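Local coordinates for protein putative S41 protease (Bacteroides fragilis NCTC 9343, PDB 3K50) that is of unknown function but belongs to the S41 family of serine peptidases, whose ClpP/crotonase-type fold it shares, at residues R232-G237 with G303-V308. Residues are numbered along the deposited sequence; the frame is centred on the assembly and turned at random.
Sequences RYNTGG and GAAEMV
The methyl group of Ala304 packs against the backbone of Gly237, its CB 3.7 Å from Gly237 N and almost as near to the carbonyl O. The contact brings the glycine-rich loop after strand 226-230 up to the N-terminal end of helix 304-312, the place where S41 peptidases of the ClpP/crotonase fold assemble their oxyanion hole and nucleophile. Gly303, at the N-cap of this helix, probably occupies the place of the usual nucleophilic serine and offers no hydroxyl, so classical serine catalysis by this residue is not to be expected. One residue further along the helix, the CB of Ala305 meets Asn234, 3.7 Å from Asn234 O, with OD1 slightly farther off. Between the two alanines the chains come close at Gly236, which has no side chain and lays its CA 4.1 Å from Ala304 N; its positive phi (116°) suits glycine.

An Asx turn helps shape the loop, and backbone hydrogen bonding of Asn234 with Arg302 ties it to the residue before Gly303. With CG of Asn234 anti to its backbone N (chi1 -167°), OD1 accepts Gly236 N-H in the carbonyl plane at 2.9 Å, the N-H bent to 140° at the hydrogen, while ND2 is held by Tyr194 O. On the helix side, Glu306 folds back so that OE1 takes Gly303 N-H through its anti lone pair, at 2.8 Å, which supplies half of a capping box. OE1 also accepts from Glu328 N, and OE2 is bonded to Thr325 OG1 and Gly327 N; four hydrogen bonds thus grip the buried carboxylate and fix its rotation.

A water bridges the segments through two amides that would be expected to stabilise an oxyanion in active relatives, accepting from Gly237 N at 2.8 Å and from Ala304 N at 3.0 Å.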
ATOM      1  N   ARG A 232      -2.873  -3.549   4.370  1.00 31.91           N
ATOM      2  CA  ARG A 232      -4.133  -3.345   3.673  1.00 28.95           C
ATOM      3  C   ARG A 232      -4.220  -2.230   2.635  1.00 28.54           C
ATOM      4  O   ARG A 232      -5.042  -2.340   1.709  1.00 29.28           O
ATOM      5  CB  ARG A 232      -5.300  -3.208   4.675  1.00 29.41           C
ATOM      6  CG  ARG A 232      -5.422  -1.868   5.348  1.00 28.47           C
ATOM      7  CD  ARG A 232      -6.580  -1.903   6.320  1.00 26.13           C
ATOM      8  NE  ARG A 232      -6.234  -2.600   7.549  1.00 28.84           N
ATOM      9  CZ  ARG A 232      -7.081  -2.908   8.536  1.00 28.85           C
ATOM     10  NH1 ARG A 232      -8.393  -2.685   8.424  1.00 30.33           N
ATOM     11  NH2 ARG A 232      -6.603  -3.520   9.628  1.00 27.08           N
ATOM     12  N   TYR A 233      -3.477  -1.152   2.826  1.00 25.30           N
ATOM     13  CA  TYR A 233      -3.505  -0.046   1.926  1.00 27.49           C
ATOM     14  C   TYR A 233      -2.142   0.151   1.310  1.00 29.01           C
ATOM     15  O   TYR A 233      -1.893   1.196   0.729  1.00 28.95           O
ATOM     16  CB  TYR A 233      -3.931   1.274   2.659  1.00 28.28           C
ATOM     17  CG  TYR A 233      -5.252   1.251   3.329  1.00 25.84           C
ATOM     18  CD1 TYR A 233      -6.356   0.603   2.737  1.00 25.32           C
ATOM     19  CD2 TYR A 233      -5.475   1.988   4.532  1.00 28.44           C
ATOM     20  CE1 TYR A 233      -7.536   0.562   3.375  1.00 28.61           C
ATOM     21  CE2 TYR A 233      -6.710   1.991   5.138  1.00 28.69           C
ATOM     22  CZ  TYR A 233      -7.728   1.272   4.554  1.00 26.20           C
ATOM     23  OH  TYR A 233      -8.955   1.218   5.183  1.00 25.13           O
ATOM     24  N   ASN A 234      -1.289  -0.861   1.372  1.00 28.04           N
ATOM     25  CA  ASN A 234       0.085  -0.772   0.852  1.00 29.48           C
ATOM     26  C   ASN A 234       0.187  -1.083  -0.662  1.00 30.09           C
ATOM     27  O   ASN A 234       0.052  -2.229  -1.102  1.00 30.09           O
ATOM     28  CB  ASN A 234       0.981  -1.697   1.666  1.00 30.69           C
ATOM     29  CG  ASN A 234       2.456  -1.441   1.418  1.00 33.86           C
ATOM     30  OD1 ASN A 234       2.869  -1.245   0.268  1.00 26.52           O
ATOM     31  ND2 ASN A 234       3.270  -1.498   2.492  1.00 30.56           N
ATOM     32  N   THR A 235       0.428  -0.038  -1.462  1.00 32.53           N
ATOM     33  CA  THR A 235       0.410  -0.142  -2.929  1.00 31.54           C
ATOM     34  C   THR A 235       1.784  -0.540  -3.506  1.00 32.34           C
ATOM     35  O   THR A 235       1.980  -0.584  -4.729  1.00 31.24           O
ATOM     36  CB  THR A 235      -0.069   1.181  -3.570  1.00 34.44           C
ATOM     37  OG1 THR A 235       0.930   2.176  -3.393  1.00 32.47           O
ATOM     38  CG2 THR A 235      -1.410   1.674  -2.985  1.00 32.45           C
ATOM     39  N   GLY A 236       2.753  -0.748  -2.620  1.00 32.24           N
ATOM     40  CA  GLY A 236       4.031  -1.336  -2.993  1.00 33.48           C
ATOM     41  C   GLY A 236       5.214  -0.428  -2.824  1.00 32.51           C
ATOM     42  O   GLY A 236       5.253   0.440  -1.910  1.00 33.15           O
ATOM     43  N   GLY A 237       6.173  -0.609  -3.731  1.00 30.14           N
ATOM     44  CA  GLY A 237       7.401   0.171  -3.696  1.00 28.48           C
ATOM     45  C   GLY A 237       8.658  -0.639  -3.975  1.00 31.83           C
ATOM     46  O   GLY A 237       8.703  -1.418  -4.929  1.00 33.60           O
ATOM     47  N   GLY A 303       1.977  -5.315  -5.566  1.00 27.53           N
ATOM     48  CA  GLY A 303       3.391  -5.268  -5.932  1.00 28.96           C
ATOM     49  C   GLY A 303       4.403  -5.811  -4.970  1.00 27.97           C
ATOM     50  O   GLY A 303       4.434  -6.998  -4.673  1.00 31.80           O
ATOM     51  N   ALA A 304       5.261  -4.949  -4.467  1.00 32.57           N
ATOM     52  CA  ALA A 304       6.184  -5.368  -3.429  1.00 27.68           C
ATOM     53  C   ALA A 304       5.438  -6.038  -2.263  1.00 28.57           C
ATOM     54  O   ALA A 304       5.941  -7.004  -1.674  1.00 28.80           O
ATOM     55  CB  ALA A 304       7.036  -4.150  -2.950  1.00 26.25           C
ATOM     56  N   ALA A 305       4.236  -5.537  -1.923  1.00 30.63           N
ATOM     57  CA  ALA A 305       3.442  -6.072  -0.817  1.00 31.99           C
ATOM     58  C   ALA A 305       3.081  -7.538  -1.128  1.00 30.35           C
ATOM     59  O   ALA A 305       3.117  -8.396  -0.275  1.00 31.80           O
ATOM     60  CB  ALA A 305       2.194  -5.235  -0.606  1.00 32.74           C
ATOM     61  N   GLU A 306       2.788  -7.800  -2.376  1.00 31.08           N
ATOM     62  CA  GLU A 306       2.431  -9.150  -2.847  1.00 29.27           C
ATOM     63  C   GLU A 306       3.647 -10.051  -2.953  1.00 30.80           C
ATOM     64  O   GLU A 306       3.554 -11.272  -2.755  1.00 30.45           O
ATOM     65  CB  GLU A 306       1.714  -9.063  -4.165  1.00 30.34           C
ATOM     66  CG  GLU A 306       0.343  -8.394  -4.075  1.00 28.49           C
ATOM     67  CD  GLU A 306      -0.318  -8.223  -5.419  1.00 34.46           C
ATOM     68  OE1 GLU A 306       0.049  -7.255  -6.154  1.00 29.12           O
ATOM     69  OE2 GLU A 306      -1.227  -9.032  -5.725  1.00 33.78           O
HETATM   70  N   MSE A 307       4.779  -9.449  -3.246  1.00 31.65           N
HETATM   71  CA  MSE A 307       6.078 -10.163  -3.274  1.00 31.98           C
HETATM   72  C   MSE A 307       6.427 -10.737  -1.915  1.00 30.67           C
HETATM   73  O   MSE A 307       6.951 -11.843  -1.826  1.00 29.39           O
HETATM   74  CB  MSE A 307       7.169  -9.210  -3.757  1.00 33.38           C
HETATM   75  CG  MSE A 307       8.644  -9.745  -3.768  1.00 35.64           C
HETATM   76 SE   MSE A 307       9.528  -9.941  -1.987  0.75 42.24          SE
HETATM   77  CE  MSE A 307      11.583  -9.688  -2.384  1.00 34.80           C
ATOM     78  N   VAL A 308       6.102 -10.009  -0.856  1.00 28.99           N
ATOM     79  CA  VAL A 308       6.361 -10.472   0.474  1.00 28.89           C
ATOM     80  C   VAL A 308       5.554 -11.705   0.750  1.00 28.72           C
ATOM     81  O   VAL A 308       6.047 -12.694   1.310  1.00 29.35           O
ATOM     82  CB  VAL A 308       6.015  -9.376   1.538  1.00 30.56           C
ATOM     83  CG1 VAL A 308       6.041  -9.993   2.930  1.00 32.45           C
ATOM     84  CG2 VAL A 308       6.971  -8.215   1.374  1.00 25.88           C
TER
HETATM   85  O   HOH W   1       5.599  -2.374  -5.890  1.00 23.49           O